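3-ketosteroid-delta4-5alpha-dehydrogenase (Rhodococcus jostii, PDB 4AT2) probably catalyses the FAD-dependent 4,5-dehydrogenation of 5alpha-3-ketosteroids in steroid catabolism, with the product-type steroid 4-androstene-3,17-dione bound beside its flavin. Local coordinates at residues His135-Lys147 with Gly201-Glu213. Numbering follows the deposited sequence. Where two conformers were deposited one is given.
Sequences HYNWLVDCGVPFK and GYMLMKPLVETAE
Cys142 meets Leu208 and Thr211 where the last turn of the helix through 135-141 and the loop after it meet helix 202-213. Its CB lies 3.5 Å from CD2 of Leu208 and near OG1 of Thr211; SG, turned beside the backbone N (chi1 -73°), reaches on to Leu208 CD2 and Thr211 CG2, and also covers one face of the Trp138 ring near its rim. Leu208 CD2 approaches that ring obliquely, 4.1 Å from CZ3. Gly143 closes the helix as a Schellman motif, with positive phi and bonds from Gly143 N to Val140 O and Val144 N to Leu139 O; its own O sits 3.5 Å from CG of Pro207. The chain then runs along the second helix, where Leu204 CD1 lies 3.9 Å from Leu139 CD2 and also touches Val144 CG2. Met203, bent at chi2 and chi3, sets CE against CD (3.7 Å) and CG of Pro145, the two side chains crossing at about a right angle. Thr211 OG1 donates to Pro207 O (2.8 Å), tilted 31° from the carbonyl plane, on the face opposite Thr211 N. A valine in place of this threonine would probably leave Pro207 O with its backbone bond alone, without the hydroxyl's second grip. A water lies within hydrogen-bonding distance of both Cys142 O (2.9 Å) and Glu210 OE1, linking the loop to the helix.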
loop_
_atom_site.group_PDB
_atom_site.type_symbol
_atom_site.label_atom_id
_atom_site.label_comp_id
_atom_site.label_asym_id
_atom_site.label_seq_id
_atom_site.Cartn_x
_atom_site.Cartn_y
_atom_site.Cartn_z
ATOM N N HIS A 135 8.076 24.667 -17.747
ATOM C CA HIS A 135 7.744 23.447 -18.468
ATOM C C HIS A 135 6.569 23.635 -19.403
ATOM O O HIS A 135 6.596 23.142 -20.534
ATOM C CB HIS A 135 7.539 22.296 -17.493
ATOM C CG HIS A 135 7.352 20.959 -18.157
ATOM N ND1 HIS A 135 8.262 20.433 -19.002
ATOM C CD2 HIS A 135 6.316 20.039 -18.069
ATOM C CE1 HIS A 135 7.821 19.239 -19.448
ATOM N NE2 HIS A 135 6.628 18.998 -18.873
ATOM N N TYR A 136 5.553 24.385 -18.967
ATOM C CA TYR A 136 4.425 24.716 -19.848
ATOM C C TYR A 136 4.959 25.434 -21.088
ATOM O O TYR A 136 4.598 25.097 -22.206
ATOM C CB TYR A 136 3.398 25.609 -19.140
ATOM C CG TYR A 136 2.299 26.088 -20.075
ATOM C CD1 TYR A 136 1.204 25.276 -20.369
ATOM C CD2 TYR A 136 2.379 27.341 -20.690
ATOM C CE1 TYR A 136 0.204 25.702 -21.243
ATOM C CE2 TYR A 136 1.390 27.775 -21.567
ATOM C CZ TYR A 136 0.301 26.959 -21.832
ATOM O OH TYR A 136 -0.686 27.388 -22.702
ATOM N N ASN A 137 5.798 26.440 -20.862
ATOM C CA ASN A 137 6.385 27.222 -21.941
ATOM C C ASN A 137 7.244 26.378 -22.884
ATOM O O ASN A 137 7.243 26.583 -24.092
ATOM C CB ASN A 137 7.185 28.392 -21.358
ATOM C CG ASN A 137 6.296 29.421 -20.689
ATOM O OD1 ASN A 137 5.112 29.536 -21.023
ATOM N ND2 ASN A 137 6.851 30.167 -19.734
ATOM N N TRP A 138 7.957 25.420 -22.306
ATOM C CA TRP A 138 8.770 24.474 -23.056
ATOM C C TRP A 138 7.916 23.636 -23.980
ATOM O O TRP A 138 8.258 23.454 -25.153
ATOM C CB TRP A 138 9.547 23.613 -22.067
ATOM C CG TRP A 138 10.563 22.693 -22.689
ATOM C CD1 TRP A 138 11.919 22.939 -22.903
ATOM C CD2 TRP A 138 10.333 21.341 -23.176
ATOM N NE1 TRP A 138 12.523 21.853 -23.472
ATOM C CE2 TRP A 138 11.626 20.861 -23.671
ATOM C CE3 TRP A 138 9.224 20.502 -23.250
ATOM C CZ2 TRP A 138 11.777 19.588 -24.205
ATOM C CZ3 TRP A 138 9.390 19.220 -23.802
ATOM C CH2 TRP A 138 10.638 18.781 -24.260
ATOM N N LEU A 139 6.779 23.157 -23.484
ATOM C CA LEU A 139 5.844 22.385 -24.315
ATOM C C LEU A 139 5.278 23.223 -25.456
ATOM O O LEU A 139 5.214 22.768 -26.610
ATOM C CB LEU A 139 4.695 21.826 -23.467
ATOM C CG LEU A 139 5.134 20.797 -22.430
ATOM C CD1 LEU A 139 3.998 20.535 -21.419
ATOM C CD2 LEU A 139 5.586 19.502 -23.108
ATOM N N VAL A 140 4.877 24.449 -25.132
ATOM C CA VAL A 140 4.378 25.373 -26.148
ATOM C C VAL A 140 5.438 25.607 -27.229
ATOM O O VAL A 140 5.117 25.593 -28.429
ATOM C CB VAL A 140 3.867 26.693 -25.521
ATOM C CG1 VAL A 140 3.586 27.735 -26.599
ATOM C CG2 VAL A 140 2.609 26.422 -24.709
ATOM N N ASP A 141 6.689 25.797 -26.810
ATOM C CA ASP A 141 7.791 26.014 -27.748
ATOM C C ASP A 141 7.962 24.830 -28.702
ATOM O O ASP A 141 8.271 25.026 -29.880
ATOM C CB ASP A 141 9.096 26.295 -26.996
ATOM C CG ASP A 141 10.275 26.488 -27.925
ATOM O OD1 ASP A 141 10.418 27.590 -28.501
ATOM O OD2 ASP A 141 11.067 25.537 -28.072
ATOM N N CYS A 142 7.734 23.614 -28.200
ATOM C CA CYS A 142 7.841 22.401 -29.010
ATOM C C CYS A 142 6.656 22.234 -29.956
ATOM O O CYS A 142 6.633 21.306 -30.764
ATOM C CB CYS A 142 7.961 21.158 -28.123
ATOM S SG CYS A 142 9.564 20.957 -27.310
ATOM N N GLY A 143 5.662 23.114 -29.840
ATOM C CA GLY A 143 4.511 23.103 -30.743
ATOM C C GLY A 143 3.234 22.488 -30.196
ATOM O O GLY A 143 2.283 22.254 -30.950
ATOM N N VAL A 144 3.193 22.228 -28.890
ATOM C CA VAL A 144 1.967 21.728 -28.265
ATOM C C VAL A 144 0.997 22.899 -28.143
ATOM O O VAL A 144 1.326 23.892 -27.487
ATOM C CB VAL A 144 2.225 21.131 -26.859
ATOM C CG1 VAL A 144 0.924 20.605 -26.249
ATOM C CG2 VAL A 144 3.258 20.009 -26.931
ATOM N N PRO A 145 -0.197 22.793 -28.769
ATOM C CA PRO A 145 -1.135 23.913 -28.742
ATOM C C PRO A 145 -2.110 23.839 -27.559
ATOM O O PRO A 145 -2.527 22.750 -27.171
ATOM C CB PRO A 145 -1.898 23.733 -30.062
ATOM C CG PRO A 145 -1.952 22.247 -30.252
ATOM C CD PRO A 145 -0.716 21.672 -29.579
ATOM N N PHE A 146 -2.446 24.985 -26.982
ATOM C CA PHE A 146 -3.452 25.043 -25.920
ATOM C C PHE A 146 -4.433 26.167 -26.217
ATOM O O PHE A 146 -4.028 27.292 -26.545
ATOM C CB PHE A 146 -2.832 25.282 -24.535
ATOM C CG PHE A 146 -1.892 24.201 -24.076
ATOM C CD1 PHE A 146 -0.537 24.267 -24.387
ATOM C CD2 PHE A 146 -2.347 23.143 -23.291
ATOM C CE1 PHE A 146 0.346 23.282 -23.952
ATOM C CE2 PHE A 146 -1.468 22.159 -22.850
ATOM C CZ PHE A 146 -0.116 22.229 -23.177
ATOM N N LYS A 147 -5.722 25.867 -26.104
ATOM C CA LYS A 147 -6.735 26.900 -26.245
ATOM C C LYS A 147 -6.855 27.647 -24.927
ATOM O O LYS A 147 -6.982 27.024 -23.872
ATOM C CB LYS A 147 -8.078 26.291 -26.610
ATOM C CG LYS A 147 -9.103 27.335 -27.003
ATOM C CD LYS A 147 -10.378 26.657 -27.450
ATOM C CE LYS A 147 -11.473 27.677 -27.708
ATOM N NZ LYS A 147 -12.622 26.999 -28.369
ATOM N N GLY A 201 -4.090 13.201 -25.615
ATOM C CA GLY A 201 -2.679 12.879 -25.416
ATOM C C GLY A 201 -1.901 12.789 -26.718
ATOM O O GLY A 201 -0.690 13.018 -26.740
ATOM N N TYR A 202 -2.597 12.459 -27.806
ATOM C CA TYR A 202 -1.978 12.436 -29.132
ATOM C C TYR A 202 -1.421 13.804 -29.540
ATOM O O TYR A 202 -0.374 13.878 -30.185
ATOM C CB TYR A 202 -2.969 11.924 -30.186
ATOM C CG TYR A 202 -2.415 11.941 -31.587
ATOM C CD1 TYR A 202 -1.591 10.909 -32.042
ATOM C CD2 TYR A 202 -2.699 12.996 -32.453
ATOM C CE1 TYR A 202 -1.077 10.921 -33.333
ATOM C CE2 TYR A 202 -2.186 13.019 -33.740
ATOM C CZ TYR A 202 -1.376 11.981 -34.169
ATOM O OH TYR A 202 -0.865 12.009 -35.449
ATOM N N MET A 203 -2.119 14.879 -29.174
ATOM C CA MET A 203 -1.651 16.225 -29.520
ATOM C C MET A 203 -0.604 16.769 -28.553
ATOM O O MET A 203 -0.090 17.871 -28.749
ATOM C CB MET A 203 -2.810 17.216 -29.725
ATOM C CG MET A 203 -3.373 17.211 -31.145
ATOM S SD MET A 203 -2.141 17.371 -32.463
ATOM C CE MET A 203 -1.442 18.977 -32.073
ATOM N N LEU A 204 -0.290 15.997 -27.512
ATOM C CA LEU A 204 0.940 16.215 -26.771
ATOM C C LEU A 204 2.077 15.490 -27.494
ATOM O O LEU A 204 3.124 16.084 -27.756
ATOM C CB LEU A 204 0.815 15.731 -25.325
ATOM C CG LEU A 204 2.087 15.682 -24.470
ATOM C CD1 LEU A 204 2.760 17.047 -24.345
ATOM C CD2 LEU A 204 1.762 15.114 -23.097
ATOM N N MET A 205 1.854 14.219 -27.832
ATOM C CA MET A 205 2.888 13.382 -28.450
ATOM C C MET A 205 3.367 13.858 -29.819
ATOM O O MET A 205 4.570 13.904 -30.071
ATOM C CB MET A 205 2.406 11.936 -28.598
ATOM C CG MET A 205 2.540 11.081 -27.359
ATOM S SD MET A 205 4.203 11.031 -26.644
ATOM C CE MET A 205 5.122 10.101 -27.851
ATOM N N LYS A 206 2.427 14.175 -30.709
ATOM C CA LYS A 206 2.753 14.472 -32.109
ATOM C C LYS A 206 3.755 15.632 -32.271
ATOM O O LYS A 206 4.785 15.450 -32.927
ATOM C CB LYS A 206 1.473 14.693 -32.935
ATOM C CG LYS A 206 1.720 14.956 -34.412
ATOM C CD LYS A 206 0.391 15.118 -35.130
ATOM C CE LYS A 206 0.560 15.111 -36.641
ATOM N NZ LYS A 206 0.549 16.494 -37.185
ATOM N N PRO A 207 3.477 16.815 -31.668
ATOM C CA PRO A 207 4.470 17.902 -31.778
ATOM C C PRO A 207 5.841 17.566 -31.177
ATOM O O PRO A 207 6.862 18.009 -31.702
ATOM C CB PRO A 207 3.835 19.065 -31.000
ATOM C CG PRO A 207 2.391 18.730 -30.881
ATOM C CD PRO A 207 2.279 17.234 -30.911
ATOM N N LEU A 208 5.861 16.793 -30.094
ATOM C CA LEU A 208 7.128 16.386 -29.471
ATOM C C LEU A 208 7.907 15.435 -30.384
ATOM O O LEU A 208 9.127 15.552 -30.526
ATOM C CB LEU A 208 6.887 15.759 -28.088
ATOM C CG LEU A 208 6.271 16.681 -27.019
ATOM C CD1 LEU A 208 6.251 16.002 -25.655
ATOM C CD2 LEU A 208 7.012 17.998 -26.894
ATOM N N VAL A 209 7.191 14.515 -31.024
ATOM C CA VAL A 209 7.810 13.591 -31.972
ATOM C C VAL A 209 8.399 14.363 -33.159
ATOM O O VAL A 209 9.544 14.126 -33.553
ATOM C CB VAL A 209 6.820 12.490 -32.424
ATOM C CG1 VAL A 209 7.358 11.731 -33.634
ATOM C CG2 VAL A 209 6.559 11.528 -31.269
ATOM N N GLU A 210 7.626 15.307 -33.695
ATOM C CA GLU A 210 8.110 16.184 -34.766
ATOM C C GLU A 210 9.389 16.910 -34.348
ATOM O O GLU A 210 10.348 16.984 -35.114
ATOM C CB GLU A 210 7.042 17.211 -35.145
ATOM C CG GLU A 210 5.803 16.620 -35.801
ATOM C CD GLU A 210 4.758 17.676 -36.122
ATOM O OE1 GLU A 210 4.609 18.652 -35.350
ATOM O OE2 GLU A 210 4.079 17.532 -37.155
ATOM N N THR A 211 9.399 17.418 -33.116
ATOM C CA THR A 211 10.552 18.115 -32.562
ATOM C C THR A 211 11.759 17.177 -32.499
ATOM O O THR A 211 12.850 17.521 -32.956
ATOM C CB THR A 211 10.231 18.693 -31.161
ATOM O OG1 THR A 211 9.157 19.636 -31.273
ATOM C CG2 THR A 211 11.449 19.389 -30.557
ATOM N N ALA A 212 11.549 15.981 -31.955
ATOM C CA ALA A 212 12.630 14.991 -31.859
ATOM C C ALA A 212 13.175 14.582 -33.232
ATOM O O ALA A 212 14.386 14.444 -33.402
ATOM C CB ALA A 212 12.164 13.774 -31.075
ATOM N N GLU A 213 12.287 14.398 -34.205
ATOM C CA GLU A 213 12.714 13.981 -35.542
ATOM C C GLU A 213 13.567 15.052 -36.220
ATOM O O GLU A 213 14.591 14.741 -36.830
ATOM C CB GLU A 213 11.516 13.584 -36.407
ATOM C CG GLU A 213 10.891 12.275 -35.950
ATOM C CD GLU A 213 9.668 11.858 -36.740
ATOM O OE1 GLU A 213 9.133 12.672 -37.520
ATOM O OE2 GLU A 213 9.227 10.704 -36.567
HETATM O O HOH W 1 6.313 20.716 -33.610
#